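Local coordinates for protein aminopeptidase C (Lactobacillus rhamnosus, PDB 4K7C) that probably removes amino acids from the N-termini of peptides as a cysteine aminopeptidase of the papain-like bleomycin hydrolase family, at residues D103-V115 against L131-M144. Residues are numbered along the deposited sequence; the frame is centred on the assembly and turned at random. Where two conformers were deposited one is given.
Sequences DKFEKSNYFYENV and LLATPQQDGGQWDM
The ring of Phe111 lies against Pro135, whose CB sits over one face in a CH-pi contact, 4.0 Å from the ring centroid, while Val115 CG2 lies over the opposite face toward the rim and Leu131 O meets the edge in plane. Within the papain-like fold of the C1-like peptidases, helix 96-117 packs along the connection between helices 126-133 and 142-152. CG of Phe111 stands anti to the backbone N (chi1 173°), which lays the ring against Pro135; Leu132 CD2 meets its CZ at 3.9 Å. One and two turns earlier in the helix, two lysines grip the connection. Lys107, extended beyond CG, sends NZ to Gly139 O at 2.7 Å, above the carbonyl plane, to Gln137 O, and to the syn lone pair of Asp103 OD2. Shortening Lys107 to an alanine is likely to leave both carbonyls and the Asp103 carboxylate without this shared partner. Lys104, bent at chi2 and chi4, crosses Gln136 at about a right angle and bonds its OE1 in the carbonyl plane; the glutamine's NE2 turns to Asn173. Lys104 NZ also makes a salt bridge to Asp138, its hydrogen bond meeting the anti lone pair of OD1 at 2.8 Å, while OD2 accepts from Ser169 OG.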
ATOM      1  N   ASP A 103      21.108 -24.670  19.528  1.00 17.03           N
ATOM      2  CA  ASP A 103      22.259 -24.274  18.769  1.00 17.09           C
ATOM      3  C   ASP A 103      22.976 -23.059  19.400  1.00 15.50           C
ATOM      4  O   ASP A 103      24.221 -23.035  19.690  1.00 17.39           O
ATOM      5  CB  ASP A 103      21.900 -23.992  17.308  1.00 15.85           C
ATOM      6  CG  ASP A 103      23.116 -23.667  16.480  1.00 16.94           C
ATOM      7  OD1 ASP A 103      24.037 -24.521  16.445  1.00 17.29           O
ATOM      8  OD2 ASP A 103      23.145 -22.528  15.838  1.00 16.40           O
ATOM      9  N   LYS A 104      22.266 -21.978  19.622  1.00 16.10           N
ATOM     10  CA  LYS A 104      22.801 -20.813  20.301  1.00 15.82           C
ATOM     11  C   LYS A 104      23.365 -21.054  21.670  1.00 16.59           C
ATOM     12  O   LYS A 104      24.366 -20.517  22.053  1.00 14.98           O
ATOM     13  CB  LYS A 104      21.722 -19.732  20.397  1.00 18.07           C
ATOM     14  CG  LYS A 104      21.289 -19.094  19.102  1.00 19.71           C
ATOM     15  CD  LYS A 104      21.626 -17.639  19.063  1.00 17.84           C
ATOM     16  CE  LYS A 104      21.423 -16.932  17.699  1.00 17.42           C
ATOM     17  NZ  LYS A 104      22.252 -17.425  16.578  1.00 17.84           N
ATOM     18  N   PHE A 105      22.657 -21.848  22.468  1.00 15.26           N
ATOM     19  CA  PHE A 105      23.135 -22.111  23.791  1.00 17.20           C
ATOM     20  C   PHE A 105      24.427 -22.962  23.756  1.00 16.79           C
ATOM     21  O   PHE A 105      25.405 -22.626  24.436  1.00 17.57           O
ATOM     22  CB  PHE A 105      22.040 -22.759  24.622  1.00 18.55           C
ATOM     23  CG  PHE A 105      22.381 -22.804  26.085  1.00 17.71           C
ATOM     24  CD1 PHE A 105      22.743 -21.633  26.753  1.00 18.32           C
ATOM     25  CD2 PHE A 105      22.314 -23.983  26.779  1.00 20.04           C
ATOM     26  CE1 PHE A 105      23.121 -21.637  28.064  1.00 19.02           C
ATOM     27  CE2 PHE A 105      22.667 -23.960  28.145  1.00 19.98           C
ATOM     28  CZ  PHE A 105      23.018 -22.785  28.780  1.00 18.41           C
ATOM     29  N   GLU A 106      24.440 -24.001  22.941  1.00 16.09           N
ATOM     30  CA  GLU A 106      25.633 -24.897  22.791  1.00 16.48           C
ATOM     31  C   GLU A 106      26.754 -24.094  22.196  1.00 18.07           C
ATOM     32  O   GLU A 106      27.855 -24.139  22.691  1.00 16.48           O
ATOM     33  CB  GLU A 106      25.314 -26.106  21.934  1.00 16.20           C
ATOM     34  CG  GLU A 106      24.426 -27.112  22.665  1.00 16.57           C
ATOM     35  CD  GLU A 106      25.176 -27.999  23.716  1.00 18.59           C
ATOM     36  OE1 GLU A 106      26.439 -27.995  23.828  1.00 20.12           O
ATOM     37  OE2 GLU A 106      24.428 -28.709  24.466  1.00 18.25           O
ATOM     38  N   LYS A 107      26.454 -23.242  21.208  1.00 15.79           N
ATOM     39  CA  LYS A 107      27.531 -22.368  20.661  1.00 16.72           C
ATOM     40  C   LYS A 107      28.161 -21.408  21.694  1.00 17.51           C
ATOM     41  O   LYS A 107      29.313 -21.105  21.553  1.00 17.39           O
ATOM     42  CB  LYS A 107      27.039 -21.612  19.433  1.00 17.21           C
ATOM     43  CG  LYS A 107      26.901 -22.430  18.186  1.00 16.93           C
ATOM     44  CD  LYS A 107      26.259 -21.614  17.030  1.00 19.42           C
ATOM     45  CE  LYS A 107      26.429 -22.343  15.744  1.00 18.34           C
ATOM     46  NZ  LYS A 107      25.420 -21.834  14.760  1.00 19.88           N
ATOM     47  N   SER A 108      27.386 -20.916  22.671  1.00 17.19           N
ATOM     48  CA  SER A 108      27.865 -20.059  23.760  1.00 16.82           C
ATOM     49  C   SER A 108      28.967 -20.790  24.578  1.00 17.86           C
ATOM     50  O   SER A 108      30.113 -20.325  24.666  1.00 17.25           O
ATOM     51  CB  SER A 108      26.667 -19.533  24.618  1.00 17.50           C
ATOM     52  OG  SER A 108      25.670 -18.773  23.859  1.00 17.45           O
ATOM     53  N   ASN A 109      28.673 -22.019  24.968  1.00 19.32           N
ATOM     54  CA  ASN A 109      29.622 -22.919  25.612  1.00 17.63           C
ATOM     55  C   ASN A 109      30.825 -23.294  24.731  1.00 18.49           C
ATOM     56  O   ASN A 109      31.987 -23.258  25.209  1.00 18.50           O
ATOM     57  CB  ASN A 109      28.902 -24.204  26.009  1.00 17.50           C
ATOM     58  CG  ASN A 109      29.767 -25.089  26.900  1.00 16.54           C
ATOM     59  OD1 ASN A 109      30.170 -24.617  27.977  1.00 18.45           O
ATOM     60  ND2 ASN A 109      30.019 -26.285  26.489  1.00 18.26           N
ATOM     61  N   TYR A 110      30.534 -23.633  23.478  1.00 19.56           N
ATOM     62  CA  TYR A 110      31.603 -23.843  22.488  1.00 19.30           C
ATOM     63  C   TYR A 110      32.578 -22.693  22.393  1.00 21.51           C
ATOM     64  O   TYR A 110      33.781 -22.916  22.490  1.00 17.68           O
ATOM     65  CB  TYR A 110      31.033 -24.239  21.099  1.00 22.94           C
ATOM     66  CG  TYR A 110      31.964 -25.086  20.280  1.00 26.55           C
ATOM     67  CD1 TYR A 110      31.842 -26.454  20.294  1.00 27.78           C
ATOM     68  CD2 TYR A 110      32.935 -24.544  19.475  1.00 32.72           C
ATOM     69  CE1 TYR A 110      32.642 -27.274  19.557  1.00 32.23           C
ATOM     70  CE2 TYR A 110      33.771 -25.380  18.730  1.00 35.19           C
ATOM     71  CZ  TYR A 110      33.628 -26.737  18.802  1.00 33.84           C
ATOM     72  OH  TYR A 110      34.400 -27.620  18.078  1.00 47.04           O
ATOM     73  N   PHE A 111      32.060 -21.460  22.309  1.00 19.65           N
ATOM     74  CA  PHE A 111      32.863 -20.268  22.275  1.00 18.55           C
ATOM     75  C   PHE A 111      33.733 -20.130  23.546  1.00 19.84           C
ATOM     76  O   PHE A 111      34.922 -19.841  23.461  1.00 20.25           O
ATOM     77  CB  PHE A 111      31.960 -19.034  22.090  1.00 19.66           C
ATOM     78  CG  PHE A 111      32.693 -17.729  22.211  1.00 18.67           C
ATOM     79  CD1 PHE A 111      33.366 -17.170  21.129  1.00 20.84           C
ATOM     80  CD2 PHE A 111      32.637 -17.027  23.394  1.00 16.75           C
ATOM     81  CE1 PHE A 111      34.022 -15.949  21.293  1.00 17.02           C
ATOM     82  CE2 PHE A 111      33.299 -15.861  23.584  1.00 16.27           C
ATOM     83  CZ  PHE A 111      33.997 -15.281  22.510  1.00 16.02           C
ATOM     84  N   TYR A 112      33.145 -20.342  24.712  1.00 17.44           N
ATOM     85  CA  TYR A 112      33.900 -20.189  25.954  1.00 18.19           C
ATOM     86  C   TYR A 112      35.052 -21.205  25.969  1.00 19.12           C
ATOM     87  O   TYR A 112      36.156 -20.902  26.459  1.00 19.21           O
ATOM     88  CB  TYR A 112      33.034 -20.388  27.154  1.00 20.19           C
ATOM     89  CG  TYR A 112      31.940 -19.384  27.353  1.00 19.12           C
ATOM     90  CD1 TYR A 112      32.112 -18.025  27.054  1.00 17.46           C
ATOM     91  CD2 TYR A 112      30.702 -19.766  27.895  1.00 18.70           C
ATOM     92  CE1 TYR A 112      31.122 -17.070  27.305  1.00 17.27           C
ATOM     93  CE2 TYR A 112      29.699 -18.831  28.154  1.00 17.50           C
ATOM     94  CZ  TYR A 112      29.864 -17.487  27.821  1.00 18.08           C
ATOM     95  OH  TYR A 112      28.883 -16.501  28.054  1.00 18.55           O
ATOM     96  N   GLU A 113      34.793 -22.403  25.508  1.00 20.16           N
ATOM     97  CA  GLU A 113      35.820 -23.455  25.537  1.00 19.96           C
ATOM     98  C   GLU A 113      36.926 -23.084  24.541  1.00 22.22           C
ATOM     99  O   GLU A 113      38.137 -23.334  24.788  1.00 20.61           O
ATOM    100  CB  GLU A 113      35.218 -24.844  25.271  1.00 20.69           C
ATOM    101  CG  GLU A 113      34.417 -25.376  26.462  1.00 21.52           C
ATOM    102  CD  GLU A 113      35.308 -25.603  27.677  1.00 22.95           C
ATOM    103  OE1 GLU A 113      36.465 -26.079  27.425  1.00 26.24           O
ATOM    104  OE2 GLU A 113      34.887 -25.310  28.825  1.00 22.82           O
ATOM    105  N   ASN A 114      36.540 -22.495  23.420  1.00 21.58           N
ATOM    106  CA  ASN A 114      37.552 -21.996  22.450  1.00 20.04           C
ATOM    107  C   ASN A 114      38.399 -20.865  22.975  1.00 19.96           C
ATOM    108  O   ASN A 114      39.632 -20.814  22.713  1.00 21.88           O
ATOM    109  CB  ASN A 114      36.920 -21.658  21.092  1.00 21.49           C
ATOM    110  CG  ASN A 114      36.698 -22.894  20.243  1.00 26.91           C
ATOM    111  OD1 ASN A 114      37.376 -23.897  20.415  1.00 28.31           O
ATOM    112  ND2 ASN A 114      35.742 -22.835  19.297  1.00 25.75           N
ATOM    113  N   VAL A 115      37.786 -19.963  23.736  1.00 19.21           N
ATOM    114  CA  VAL A 115      38.472 -18.904  24.361  1.00 19.99           C
ATOM    115  C   VAL A 115      39.458 -19.434  25.433  1.00 21.81           C
ATOM    116  O   VAL A 115      40.607 -18.923  25.541  1.00 21.66           O
ATOM    117  CB  VAL A 115      37.499 -17.929  25.092  1.00 21.09           C
ATOM    118  CG1 VAL A 115      38.235 -16.951  25.923  1.00 20.33           C
ATOM    119  CG2 VAL A 115      36.689 -17.130  24.049  1.00 22.68           C
ATOM    120  N   LEU A 131      37.922 -16.129  16.187  1.00 23.44           N
ATOM    121  CA  LEU A 131      36.962 -16.332  17.278  1.00 26.83           C
ATOM    122  C   LEU A 131      36.147 -15.126  17.693  1.00 22.92           C
ATOM    123  O   LEU A 131      34.928 -15.209  17.829  1.00 23.80           O
ATOM    124  CB  LEU A 131      37.717 -16.747  18.540  1.00 29.51           C
ATOM    125  CG  LEU A 131      37.702 -18.195  18.898  1.00 37.12           C
ATOM    126  CD1 LEU A 131      38.449 -18.333  20.240  1.00 35.00           C
ATOM    127  CD2 LEU A 131      36.248 -18.725  19.008  1.00 31.79           C
ATOM    128  N   LEU A 132      36.835 -14.012  17.925  1.00 18.10           N
ATOM    129  CA  LEU A 132      36.200 -12.827  18.501  1.00 20.69           C
ATOM    130  C   LEU A 132      35.414 -12.087  17.422  1.00 20.44           C
ATOM    131  O   LEU A 132      34.494 -11.316  17.768  1.00 21.23           O
ATOM    132  CB  LEU A 132      37.192 -11.920  19.150  1.00 21.17           C
ATOM    133  CG  LEU A 132      37.849 -12.565  20.333  1.00 22.56           C
ATOM    134  CD1 LEU A 132      38.994 -11.716  20.846  1.00 24.29           C
ATOM    135  CD2 LEU A 132      36.859 -12.800  21.470  1.00 24.58           C
ATOM    136  N   ALA A 133      35.819 -12.275  16.176  1.00 18.76           N
ATOM    137  CA  ALA A 133      35.142 -11.574  15.073  1.00 19.71           C
ATOM    138  C   ALA A 133      33.715 -12.112  14.910  1.00 21.39           C
ATOM    139  O   ALA A 133      32.817 -11.347  14.598  1.00 20.35           O
ATOM    140  CB  ALA A 133      35.924 -11.672  13.765  1.00 20.77           C
ATOM    141  N   THR A 134      33.513 -13.412  15.190  1.00 21.31           N
ATOM    142  CA  THR A 134      32.220 -14.011  15.051  1.00 21.04           C
ATOM    143  C   THR A 134      31.933 -14.980  16.193  1.00 19.08           C
ATOM    144  O   THR A 134      32.046 -16.216  16.005  1.00 21.81           O
ATOM    145  CB  THR A 134      32.056 -14.727  13.711  1.00 22.84           C
ATOM    146  OG1 THR A 134      32.597 -13.936  12.665  1.00 27.29           O
ATOM    147  CG2 THR A 134      30.642 -14.936  13.415  1.00 26.43           C
ATOM    148  N   PRO A 135      31.670 -14.449  17.400  1.00 18.13           N
ATOM    149  CA  PRO A 135      31.555 -15.416  18.520  1.00 19.78           C
ATOM    150  C   PRO A 135      30.559 -16.551  18.313  1.00 20.43           C
ATOM    151  O   PRO A 135      30.875 -17.718  18.577  1.00 19.26           O
ATOM    152  CB  PRO A 135      31.166 -14.508  19.713  1.00 20.33           C
ATOM    153  CG  PRO A 135      31.681 -13.184  19.343  1.00 18.86           C
ATOM    154  CD  PRO A 135      31.399 -13.091  17.881  1.00 18.92           C
ATOM    155  N   GLN A 136      29.378 -16.236  17.818  1.00 19.05           N
ATOM    156  CA  GLN A 136      28.492 -17.213  17.267  1.00 17.96           C
ATOM    157  C   GLN A 136      27.754 -16.595  16.098  1.00 17.41           C
ATOM    158  O   GLN A 136      27.858 -15.396  15.871  1.00 19.82           O
ATOM    159  CB  GLN A 136      27.545 -17.725  18.323  1.00 17.07           C
ATOM    160  CG  GLN A 136      26.761 -16.608  19.011  1.00 18.38           C
ATOM    161  CD  GLN A 136      25.492 -16.230  18.255  1.00 18.16           C
ATOM    162  OE1 GLN A 136      24.687 -17.084  17.831  1.00 18.40           O
ATOM    163  NE2 GLN A 136      25.310 -14.964  18.070  1.00 17.73           N
ATOM    164  N   GLN A 137      26.997 -17.397  15.385  1.00 19.00           N
ATOM    165  CA  GLN A 137      26.137 -16.901  14.332  1.00 20.40           C
ATOM    166  C   GLN A 137      25.003 -17.875  14.113  1.00 18.42           C
ATOM    167  O   GLN A 137      24.976 -18.962  14.678  1.00 19.36           O
ATOM    168  CB  GLN A 137      26.964 -16.711  13.056  1.00 22.84           C
ATOM    169  CG  GLN A 137      27.637 -17.971  12.518  1.00 24.21           C
ATOM    170  CD  GLN A 137      28.527 -17.707  11.303  1.00 33.34           C
ATOM    171  OE1 GLN A 137      28.033 -17.379  10.268  1.00 33.55           O
ATOM    172  NE2 GLN A 137      29.844 -17.882  11.450  1.00 35.52           N
ATOM    173  N   ASP A 138      24.068 -17.494  13.268  1.00 18.15           N
ATOM    174  CA  ASP A 138      22.916 -18.363  12.931  1.00 16.89           C
ATOM    175  C   ASP A 138      23.253 -19.610  12.171  1.00 17.17           C
ATOM    176  O   ASP A 138      22.587 -20.608  12.379  1.00 17.09           O
ATOM    177  CB  ASP A 138      21.810 -17.617  12.163  1.00 17.92           C
ATOM    178  CG  ASP A 138      21.047 -16.593  13.010  1.00 19.45           C
ATOM    179  OD1 ASP A 138      21.302 -16.347  14.218  1.00 18.83           O
ATOM    180  OD2 ASP A 138      20.156 -15.901  12.426  1.00 19.43           O
ATOM    181  N   GLY A 139      24.236 -19.552  11.250  1.00 17.38           N
ATOM    182  CA  GLY A 139      24.511 -20.645  10.385  1.00 17.49           C
ATOM    183  C   GLY A 139      25.177 -21.881  10.982  1.00 17.68           C
ATOM    184  O   GLY A 139      25.804 -21.841  12.069  1.00 18.48           O
ATOM    185  N   GLY A 140      25.226 -22.905  10.134  1.00 20.19           N
ATOM    186  CA  GLY A 140      25.879 -24.140  10.517  1.00 21.22           C
ATOM    187  C   GLY A 140      26.108 -25.113   9.379  1.00 21.76           C
ATOM    188  O   GLY A 140      26.108 -24.756   8.184  1.00 23.17           O
ATOM    189  N   GLN A 141      26.408 -26.356   9.753  0.50 21.06           N
ATOM    190  CA  GLN A 141      26.611 -27.430   8.815  0.50 20.46           C
ATOM    191  C   GLN A 141      25.845 -28.671   9.317  0.50 19.92           C
ATOM    192  O   GLN A 141      25.440 -28.737  10.497  0.50 21.38           O
ATOM    193  CB  GLN A 141      28.140 -27.686   8.672  0.50 19.41           C
ATOM    194  CG  GLN A 141      28.956 -26.444   8.380  0.50 19.51           C
ATOM    195  CD  GLN A 141      30.326 -26.707   7.762  0.50 20.00           C
ATOM    196  OE1 GLN A 141      30.644 -27.827   7.368  0.50 23.25           O
ATOM    197  NE2 GLN A 141      31.123 -25.673   7.644  0.50 19.22           N
ATOM    198  N   TRP A 142      25.658 -29.641   8.421  1.00 18.81           N
ATOM    199  CA  TRP A 142      24.835 -30.826   8.650  1.00 18.21           C
ATOM    200  C   TRP A 142      25.212 -31.555   9.961  1.00 17.26           C
ATOM    201  O   TRP A 142      24.348 -31.840  10.768  1.00 16.72           O
ATOM    202  CB  TRP A 142      24.967 -31.810   7.478  1.00 16.41           C
ATOM    203  CG  TRP A 142      24.280 -33.089   7.813  1.00 17.53           C
ATOM    204  CD1 TRP A 142      24.831 -34.193   8.423  1.00 18.67           C
ATOM    205  CD2 TRP A 142      22.880 -33.392   7.663  1.00 19.63           C
ATOM    206  NE1 TRP A 142      23.873 -35.140   8.654  1.00 20.96           N
ATOM    207  CE2 TRP A 142      22.671 -34.688   8.186  1.00 19.16           C
ATOM    208  CE3 TRP A 142      21.796 -32.715   7.116  1.00 20.62           C
ATOM    209  CZ2 TRP A 142      21.400 -35.312   8.172  1.00 21.38           C
ATOM    210  CZ3 TRP A 142      20.563 -33.347   7.065  1.00 21.06           C
ATOM    211  CH2 TRP A 142      20.359 -34.626   7.624  1.00 21.39           C
ATOM    212  N   ASP A 143      26.497 -31.762  10.207  1.00 19.28           N
ATOM    213  CA  ASP A 143      26.921 -32.565  11.367  1.00 19.47           C
ATOM    214  C   ASP A 143      26.608 -31.842  12.675  1.00 20.39           C
ATOM    215  O   ASP A 143      26.343 -32.487  13.691  1.00 18.90           O
ATOM    216  CB  ASP A 143      28.409 -32.874  11.276  1.00 19.14           C
ATOM    217  CG  ASP A 143      28.783 -33.760  10.065  1.00 18.87           C
ATOM    218  OD1 ASP A 143      28.042 -34.703   9.699  1.00 18.66           O
ATOM    219  OD2 ASP A 143      29.857 -33.467   9.455  1.00 20.16           O
HETATM  220  N   MSE A 144      26.637 -30.509  12.635  1.00 16.76           N
HETATM  221  CA  MSE A 144      26.186 -29.692  13.785  1.00 18.45           C
HETATM  222  C   MSE A 144      24.704 -29.774  14.025  1.00 17.12           C
HETATM  223  O   MSE A 144      24.243 -29.758  15.165  1.00 18.70           O
HETATM  224  CB  MSE A 144      26.619 -28.236  13.512  1.00 18.89           C
HETATM  225  CG  MSE A 144      28.125 -28.096  13.623  1.00 18.12           C
HETATM  226 SE   MSE A 144      28.762 -26.417  12.784  1.00 23.51          SE
HETATM  227  CE  MSE A 144      27.934 -25.069  13.943  1.00 22.66           C
TER
HETATM  228  O   HOH W   1      22.098 -20.328  15.610  1.00 22.81           O
HETATM  229  O   HOH W   2      30.565 -20.442  18.973  1.00 24.00           O